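Local structure of DUF3863 domain-containing protein (Parabacteroides distasonis, 3LM3) at residues L25-R38 against L72-G84. The protein is of unknown function but is probably a glycoside hydrolase or carbohydrate deacetylase. Numbering follows the deposited sequence.
Sequences LCIMIRTTPWEVSR and LTWGFTMNALEDG
Cys-26 to Ile-29 pair in parallel with Thr-73 to Phe-76, the strand axes 4.6 Å apart at closest approach and their directions 28° apart. Five backbone hydrogen bonds alternate between the strands, from Thr-73 N to Leu-25 O at one end to Thr-77 N to Ile-29 O at the other. In this parallel sheet 280-287 also pairs with 21-29, and 105-108 with 73-76. On one face, Ile-27 CG2 meets the Trp-74 ring at CZ3, while Ile-29 sets its CB over the Phe-76 ring, 4.1 Å from the centroid, a CH-pi contact.

Beyond the strands' C-terminal ends, Glu-35, its CG between backbone N and carbonyl carbon (chi1 53°), extends to the start of helix 78-82. Thr-77 OG1 donates to Glu-35 OE2 (2.7 Å) and, as N-cap, accepts from Ala-80 N; Thr-31 N reaches OE2 from the opposite face. Three donors grip OE1: the hydroxyls of Thr-31 and Thr-32, and Asn-79 ND2, its amide plane 80° from the carboxylate's. Asn-79 ND2 also binds Arg-38 O (3.1 Å). Side-on, Arg-38 holds Glu-82 through NE to OE1 (2.8 Å) and NH2 to OE2, with the selenium of Met-78 over one guanidinium face.

Five donors divided between OE1 and OE2 fix the carboxylate's rotation and tie the post-strand loop to the helix start.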
ATOM      1  N   LEU A  25       6.569   2.049   7.328  1.00  6.39           N
ATOM      2  CA  LEU A  25       7.500   2.278   6.240  1.00  6.87           C
ATOM      3  C   LEU A  25       8.236   1.004   5.896  1.00  6.02           C
ATOM      4  O   LEU A  25       8.637   0.235   6.779  1.00  7.30           O
ATOM      5  CB  LEU A  25       8.559   3.306   6.646  1.00  6.01           C
ATOM      6  CG  LEU A  25       9.739   3.507   5.692  1.00  6.60           C
ATOM      7  CD1 LEU A  25       9.284   4.086   4.356  1.00  9.32           C
ATOM      8  CD2 LEU A  25      10.818   4.411   6.344  1.00  7.76           C
ATOM      9  N   CYS A  26       8.419   0.782   4.614  1.00  5.66           N
ATOM     10  CA  CYS A  26       9.342  -0.221   4.095  1.00  6.24           C
ATOM     11  C   CYS A  26      10.401   0.455   3.230  1.00  6.84           C
ATOM     12  O   CYS A  26      10.084   1.346   2.424  1.00  6.87           O
ATOM     13  CB  CYS A  26       8.609  -1.252   3.262  1.00  7.68           C
ATOM     14  SG  CYS A  26       9.672  -2.360   2.279  1.00  7.61           S
ATOM     15  N   ILE A  27      11.651   0.063   3.440  1.00  6.87           N
ATOM     16  CA  ILE A  27      12.761   0.428   2.549  1.00  6.72           C
ATOM     17  C   ILE A  27      13.118  -0.803   1.717  1.00  6.20           C
ATOM     18  O   ILE A  27      13.380  -1.891   2.296  1.00  6.93           O
ATOM     19  CB  ILE A  27      14.002   0.966   3.323  1.00  7.61           C
ATOM     20  CG1 ILE A  27      13.640   2.244   4.068  1.00  7.26           C
ATOM     21  CG2 ILE A  27      15.173   1.216   2.343  1.00  8.71           C
ATOM     22  CD1 ILE A  27      14.729   2.765   4.935  1.00  9.68           C
HETATM   23  N   MSE A  28      13.100  -0.663   0.392  1.00  6.43           N
HETATM   24  CA  MSE A  28      13.326  -1.756  -0.545  1.00  6.93           C
HETATM   25  C   MSE A  28      14.782  -1.795  -0.999  1.00  6.61           C
HETATM   26  O   MSE A  28      15.364  -0.747  -1.351  1.00  7.45           O
HETATM   27  CB  MSE A  28      12.444  -1.623  -1.771  1.00  7.54           C
HETATM   28  CG  MSE A  28      12.596  -2.697  -2.802  1.00 10.73           C
HETATM   29 SE   MSE A  28      11.463  -2.319  -4.326  0.75  9.74          SE
HETATM   30  CE  MSE A  28      11.542  -4.078  -5.138  1.00 10.69           C
ATOM     31  N   ILE A  29      15.356  -2.990  -0.975  1.00  6.72           N
ATOM     32  CA  ILE A  29      16.711  -3.267  -1.450  1.00  8.06           C
ATOM     33  C   ILE A  29      16.606  -4.222  -2.651  1.00  6.96           C
ATOM     34  O   ILE A  29      15.938  -5.243  -2.596  1.00  7.09           O
ATOM     35  CB  ILE A  29      17.567  -3.935  -0.373  1.00  7.83           C
ATOM     36  CG1 ILE A  29      17.554  -3.155   0.949  1.00 10.86           C
ATOM     37  CG2 ILE A  29      19.008  -4.149  -0.891  1.00  7.43           C
ATOM     38  CD1 ILE A  29      18.042  -1.774   0.882  1.00 13.26           C
ATOM     39  N   ARG A  30      17.288  -3.905  -3.755  1.00  6.22           N
ATOM     40  CA  ARG A  30      17.156  -4.659  -5.016  1.00  7.24           C
ATOM     41  C   ARG A  30      18.444  -4.567  -5.814  1.00  8.13           C
ATOM     42  O   ARG A  30      19.329  -3.812  -5.439  1.00  7.72           O
ATOM     43  CB  ARG A  30      15.956  -4.128  -5.822  1.00  7.07           C
ATOM     44  CG  ARG A  30      16.104  -2.710  -6.317  1.00  7.58           C
ATOM     45  CD  ARG A  30      14.776  -2.042  -6.566  1.00  8.30           C
ATOM     46  NE  ARG A  30      14.947  -0.850  -7.371  1.00  8.06           N
ATOM     47  CZ  ARG A  30      13.964  -0.009  -7.670  1.00  7.60           C
ATOM     48  NH1 ARG A  30      12.747  -0.184  -7.169  1.00  8.83           N
ATOM     49  NH2 ARG A  30      14.228   1.014  -8.498  1.00  9.80           N
ATOM     50  N   THR A  31      18.554  -5.334  -6.908  1.00  7.89           N
ATOM     51  CA  THR A  31      19.664  -5.241  -7.850  1.00  7.19           C
ATOM     52  C   THR A  31      19.227  -4.628  -9.171  1.00  9.05           C
ATOM     53  O   THR A  31      20.054  -4.132  -9.922  1.00  9.60           O
ATOM     54  CB  THR A  31      20.391  -6.580  -8.117  1.00  8.36           C
ATOM     55  OG1 THR A  31      19.729  -7.335  -9.150  1.00  8.36           O
ATOM     56  CG2 THR A  31      20.611  -7.418  -6.836  1.00  9.26           C
ATOM     57  N   THR A  32      17.947  -4.704  -9.477  1.00  8.00           N
ATOM     58  CA  THR A  32      17.323  -4.083 -10.659  1.00  7.76           C
ATOM     59  C   THR A  32      15.893  -3.702 -10.242  1.00  8.51           C
ATOM     60  O   THR A  32      15.407  -4.188  -9.195  1.00  9.27           O
ATOM     61  CB  THR A  32      17.275  -5.031 -11.879  1.00  7.52           C
ATOM     62  OG1 THR A  32      16.355  -6.106 -11.615  1.00  8.50           O
ATOM     63  CG2 THR A  32      18.624  -5.614 -12.232  1.00  9.07           C
ATOM     64  N   PRO A  33      15.196  -2.824 -10.994  1.00  8.73           N
ATOM     65  CA  PRO A  33      13.981  -2.268 -10.432  1.00  8.91           C
ATOM     66  C   PRO A  33      12.797  -3.192 -10.242  1.00 10.16           C
ATOM     67  O   PRO A  33      12.085  -3.059  -9.249  1.00 10.89           O
ATOM     68  CB  PRO A  33      13.609  -1.135 -11.402  1.00 10.46           C
ATOM     69  CG  PRO A  33      14.890  -0.725 -11.984  1.00 10.07           C
ATOM     70  CD  PRO A  33      15.689  -1.999 -12.116  1.00 10.16           C
ATOM     71  N   TRP A  34      12.582  -4.114 -11.178  1.00 10.69           N
ATOM     72  CA  TRP A  34      11.343  -4.910 -11.219  1.00  9.34           C
ATOM     73  C   TRP A  34      11.683  -6.391 -11.360  1.00  9.44           C
ATOM     74  O   TRP A  34      11.238  -7.086 -12.299  1.00 10.24           O
ATOM     75  CB  TRP A  34      10.458  -4.471 -12.399  1.00 10.27           C
ATOM     76  CG  TRP A  34       9.967  -3.036 -12.376  1.00 12.57           C
ATOM     77  CD1 TRP A  34       9.890  -2.206 -11.314  1.00 13.43           C
ATOM     78  CD2 TRP A  34       9.468  -2.293 -13.505  1.00 15.43           C
ATOM     79  NE1 TRP A  34       9.369  -0.971 -11.705  1.00 16.08           N
ATOM     80  CE2 TRP A  34       9.101  -1.013 -13.041  1.00 18.09           C
ATOM     81  CE3 TRP A  34       9.283  -2.599 -14.857  1.00 19.15           C
ATOM     82  CZ2 TRP A  34       8.576  -0.026 -13.882  1.00 25.25           C
ATOM     83  CZ3 TRP A  34       8.758  -1.606 -15.700  1.00 20.99           C
ATOM     84  CH2 TRP A  34       8.408  -0.347 -15.201  1.00 21.25           C
ATOM     85  N   GLU A  35      12.506  -6.887 -10.453  1.00  8.44           N
ATOM     86  CA  GLU A  35      12.955  -8.279 -10.509  1.00  8.00           C
ATOM     87  C   GLU A  35      12.034  -9.127  -9.628  1.00  7.78           C
ATOM     88  O   GLU A  35      12.223  -9.284  -8.420  1.00  8.40           O
ATOM     89  CB  GLU A  35      14.444  -8.448 -10.222  1.00  8.05           C
ATOM     90  CG  GLU A  35      14.921  -7.800  -8.901  1.00  8.32           C
ATOM     91  CD  GLU A  35      16.415  -7.754  -8.745  1.00  8.04           C
ATOM     92  OE1 GLU A  35      17.172  -8.052  -9.722  1.00  9.03           O
ATOM     93  OE2 GLU A  35      16.857  -7.451  -7.619  1.00  9.00           O
ATOM     94  N   VAL A  36      11.020  -9.687 -10.272  1.00  8.43           N
ATOM     95  CA  VAL A  36      10.030 -10.518  -9.580  1.00  7.62           C
ATOM     96  C   VAL A  36      10.550 -11.913  -9.296  1.00  7.56           C
ATOM     97  O   VAL A  36      10.009 -12.615  -8.436  1.00  8.64           O
ATOM     98  CB  VAL A  36       8.737 -10.621 -10.415  1.00  7.32           C
ATOM     99  CG1 VAL A  36       8.047  -9.239 -10.564  1.00  8.52           C
ATOM    100  CG2 VAL A  36       8.951 -11.249 -11.780  1.00  8.02           C
ATOM    101  N   SER A  37      11.619 -12.322  -9.977  1.00  7.90           N
ATOM    102  CA  SER A  37      12.297 -13.575  -9.674  1.00  7.45           C
ATOM    103  C   SER A  37      13.778 -13.423  -9.980  1.00  9.05           C
ATOM    104  O   SER A  37      14.236 -12.321 -10.280  1.00  9.51           O
ATOM    105  CB  SER A  37      11.647 -14.739 -10.433  1.00  9.19           C
ATOM    106  OG  SER A  37      12.171 -15.974  -9.992  1.00  9.16           O
ATOM    107  N   ARG A  38      14.531 -14.506  -9.912  1.00  8.57           N
ATOM    108  CA  ARG A  38      15.961 -14.417 -10.167  1.00  8.31           C
ATOM    109  C   ARG A  38      16.268 -14.011 -11.612  1.00 11.65           C
ATOM    110  O   ARG A  38      17.111 -13.148 -11.867  1.00 10.41           O
ATOM    111  CB  ARG A  38      16.637 -15.755  -9.884  1.00  8.85           C
ATOM    112  CG  ARG A  38      16.603 -16.140  -8.435  1.00  8.71           C
ATOM    113  CD  ARG A  38      17.242 -17.502  -8.187  1.00  7.58           C
ATOM    114  NE  ARG A  38      17.268 -17.864  -6.757  1.00  9.13           N
ATOM    115  CZ  ARG A  38      16.341 -18.598  -6.121  1.00  9.08           C
ATOM    116  NH1 ARG A  38      15.275 -19.069  -6.774  1.00 10.40           N
ATOM    117  NH2 ARG A  38      16.479 -18.874  -4.828  1.00 12.15           N
ATOM    118  N   LEU A  72      10.982  -0.075  11.047  1.00  6.67           N
ATOM    119  CA  LEU A  72      10.510  -0.189   9.676  1.00  6.01           C
ATOM    120  C   LEU A  72      10.763  -1.592   9.146  1.00  7.26           C
ATOM    121  O   LEU A  72      11.409  -2.423   9.782  1.00  7.40           O
ATOM    122  CB  LEU A  72      11.180   0.875   8.821  1.00  6.01           C
ATOM    123  CG  LEU A  72      12.704   0.886   8.698  1.00  7.93           C
ATOM    124  CD1 LEU A  72      13.255  -0.266   7.846  1.00 10.18           C
ATOM    125  CD2 LEU A  72      13.185   2.270   8.168  1.00  8.65           C
ATOM    126  N   THR A  73      10.233  -1.868   7.961  1.00  6.40           N
ATOM    127  CA  THR A  73      10.428  -3.114   7.264  1.00  7.43           C
ATOM    128  C   THR A  73      11.452  -2.954   6.171  1.00  7.82           C
ATOM    129  O   THR A  73      11.263  -2.130   5.273  1.00  7.50           O
ATOM    130  CB  THR A  73       9.101  -3.576   6.660  1.00  6.24           C
ATOM    131  OG1 THR A  73       8.138  -3.752   7.712  1.00  7.45           O
ATOM    132  CG2 THR A  73       9.230  -4.869   5.868  1.00  7.71           C
ATOM    133  N   TRP A  74      12.503  -3.762   6.219  1.00  6.82           N
ATOM    134  CA  TRP A  74      13.454  -3.883   5.112  1.00  5.70           C
ATOM    135  C   TRP A  74      12.956  -4.973   4.201  1.00  6.56           C
ATOM    136  O   TRP A  74      12.743  -6.107   4.637  1.00  8.46           O
ATOM    137  CB  TRP A  74      14.815  -4.271   5.663  1.00  6.24           C
ATOM    138  CG  TRP A  74      15.441  -3.255   6.570  1.00  6.73           C
ATOM    139  CD1 TRP A  74      15.452  -3.278   7.948  1.00  7.07           C
ATOM    140  CD2 TRP A  74      16.186  -2.080   6.189  1.00  5.84           C
ATOM    141  NE1 TRP A  74      16.152  -2.198   8.423  1.00  6.11           N
ATOM    142  CE2 TRP A  74      16.611  -1.450   7.361  1.00  6.33           C
ATOM    143  CE3 TRP A  74      16.516  -1.494   4.944  1.00  7.29           C
ATOM    144  CZ2 TRP A  74      17.368  -0.277   7.354  1.00  8.25           C
ATOM    145  CZ3 TRP A  74      17.277  -0.336   4.937  1.00  9.50           C
ATOM    146  CH2 TRP A  74      17.698   0.271   6.127  1.00  8.42           C
ATOM    147  N   GLY A  75      12.768  -4.663   2.937  1.00  6.73           N
ATOM    148  CA  GLY A  75      12.296  -5.633   1.986  1.00  7.70           C
ATOM    149  C   GLY A  75      13.320  -5.859   0.892  1.00  8.47           C
ATOM    150  O   GLY A  75      13.753  -4.904   0.237  1.00  8.14           O
ATOM    151  N   PHE A  76      13.711  -7.120   0.675  1.00  6.09           N
ATOM    152  CA  PHE A  76      14.742  -7.482  -0.303  1.00  6.76           C
ATOM    153  C   PHE A  76      14.164  -8.296  -1.449  1.00  6.61           C
ATOM    154  O   PHE A  76      13.410  -9.241  -1.227  1.00  6.63           O
ATOM    155  CB  PHE A  76      15.786  -8.395   0.344  1.00  7.96           C
ATOM    156  CG  PHE A  76      16.721  -7.719   1.330  1.00  6.91           C
ATOM    157  CD1 PHE A  76      16.314  -7.360   2.598  1.00  9.10           C
ATOM    158  CD2 PHE A  76      18.025  -7.485   0.971  1.00  9.14           C
ATOM    159  CE1 PHE A  76      17.218  -6.758   3.485  1.00 11.64           C
ATOM    160  CE2 PHE A  76      18.922  -6.871   1.849  1.00  8.57           C
ATOM    161  CZ  PHE A  76      18.510  -6.509   3.079  1.00 10.88           C
ATOM    162  N   THR A  77      14.595  -8.012  -2.675  1.00  5.67           N
ATOM    163  CA  THR A  77      14.333  -8.929  -3.771  1.00  6.43           C
ATOM    164  C   THR A  77      15.191 -10.206  -3.625  1.00  7.25           C
ATOM    165  O   THR A  77      16.138 -10.243  -2.848  1.00  6.56           O
ATOM    166  CB  THR A  77      14.685  -8.315  -5.098  1.00  6.34           C
ATOM    167  OG1 THR A  77      16.103  -8.078  -5.146  1.00  7.39           O
ATOM    168  CG2 THR A  77      13.897  -7.050  -5.328  1.00  6.91           C
HETATM  169  N   MSE A  78      14.871 -11.239  -4.397  1.00  6.87           N
HETATM  170  CA  MSE A  78      15.642 -12.471  -4.301  1.00  6.16           C
HETATM  171  C   MSE A  78      17.078 -12.224  -4.662  1.00  7.52           C
HETATM  172  O   MSE A  78      17.988 -12.702  -3.982  1.00  7.92           O
HETATM  173  CB  MSE A  78      15.060 -13.587  -5.166  1.00  7.92           C
HETATM  174  CG  MSE A  78      15.767 -14.905  -4.924  1.00  9.38           C
HETATM  175 SE   MSE A  78      15.300 -15.712  -3.220  0.75 11.26          SE
HETATM  176  CE  MSE A  78      13.555 -16.420  -3.770  1.00  9.25           C
ATOM    177  N   ASN A  79      17.292 -11.472  -5.730  1.00  7.09           N
ATOM    178  CA  ASN A  79      18.672 -11.221  -6.156  1.00  7.12           C
ATOM    179  C   ASN A  79      19.446 -10.405  -5.121  1.00  9.00           C
ATOM    180  O   ASN A  79      20.637 -10.652  -4.912  1.00  9.14           O
ATOM    181  CB  ASN A  79      18.686 -10.568  -7.543  1.00  7.63           C
ATOM    182  CG  ASN A  79      18.254 -11.534  -8.645  1.00  7.26           C
ATOM    183  OD1 ASN A  79      18.369 -12.754  -8.480  1.00  9.40           O
ATOM    184  ND2 ASN A  79      17.699 -11.003  -9.726  1.00  8.23           N
ATOM    185  N   ALA A  80      18.779  -9.477  -4.415  1.00  7.26           N
ATOM    186  CA  ALA A  80      19.462  -8.728  -3.356  1.00  8.07           C
ATOM    187  C   ALA A  80      19.773  -9.619  -2.151  1.00  7.77           C
ATOM    188  O   ALA A  80      20.783  -9.422  -1.458  1.00 10.11           O
ATOM    189  CB  ALA A  80      18.662  -7.536  -2.936  1.00  8.43           C
ATOM    190  N   LEU A  81      18.899 -10.592  -1.858  1.00  7.74           N
ATOM    191  CA  LEU A  81      19.173 -11.544  -0.774  1.00  8.76           C
ATOM    192  C   LEU A  81      20.366 -12.429  -1.061  1.00  8.99           C
ATOM    193  O   LEU A  81      21.112 -12.790  -0.159  1.00  9.26           O
ATOM    194  CB  LEU A  81      17.987 -12.486  -0.519  1.00  9.68           C
ATOM    195  CG  LEU A  81      16.814 -11.863   0.196  1.00  8.40           C
ATOM    196  CD1 LEU A  81      15.679 -12.907   0.240  1.00 10.08           C
ATOM    197  CD2 LEU A  81      17.230 -11.328   1.577  1.00  9.52           C
ATOM    198  N   GLU A  82      20.533 -12.798  -2.329  1.00  8.10           N
ATOM    199  CA  GLU A  82      21.528 -13.810  -2.713  1.00  8.40           C
ATOM    200  C   GLU A  82      22.844 -13.274  -3.229  1.00  8.27           C
ATOM    201  O   GLU A  82      23.827 -14.037  -3.282  1.00 10.37           O
ATOM    202  CB  GLU A  82      20.913 -14.749  -3.746  1.00 10.45           C
ATOM    203  CG  GLU A  82      19.846 -15.660  -3.184  1.00 11.94           C
ATOM    204  CD  GLU A  82      19.291 -16.640  -4.204  1.00 12.19           C
ATOM    205  OE1 GLU A  82      19.178 -16.293  -5.400  1.00 14.45           O
ATOM    206  OE2 GLU A  82      18.929 -17.764  -3.786  1.00 16.70           O
ATOM    207  N   ASP A  83      22.906 -11.992  -3.566  1.00  7.96           N
ATOM    208  CA  ASP A  83      24.085 -11.459  -4.233  1.00  8.66           C
ATOM    209  C   ASP A  83      25.302 -11.506  -3.318  1.00  9.64           C
ATOM    210  O   ASP A  83      25.258 -11.022  -2.193  1.00  8.47           O
ATOM    211  CB  ASP A  83      23.835 -10.033  -4.677  1.00  8.03           C
ATOM    212  CG  ASP A  83      24.782  -9.616  -5.775  1.00 11.87           C
ATOM    213  OD1 ASP A  83      25.952  -9.297  -5.489  1.00 11.19           O
ATOM    214  OD2 ASP A  83      24.366  -9.684  -6.956  1.00 13.64           O
ATOM    215  N   GLY A  84      26.400 -12.066  -3.824  1.00  7.99           N
ATOM    216  CA  GLY A  84      27.601 -12.262  -3.037  1.00  8.05           C
ATOM    217  C   GLY A  84      28.567 -11.101  -3.054  1.00  7.55           C
ATOM    218  O   GLY A  84      29.618 -11.173  -2.405  1.00  9.44           O
TER
HETATM  219  O   HOH W   1      12.626 -11.203  -6.364  1.00  8.42           O
HETATM  220  O   HOH W   2      15.191 -11.076  -7.707  1.00  8.58           O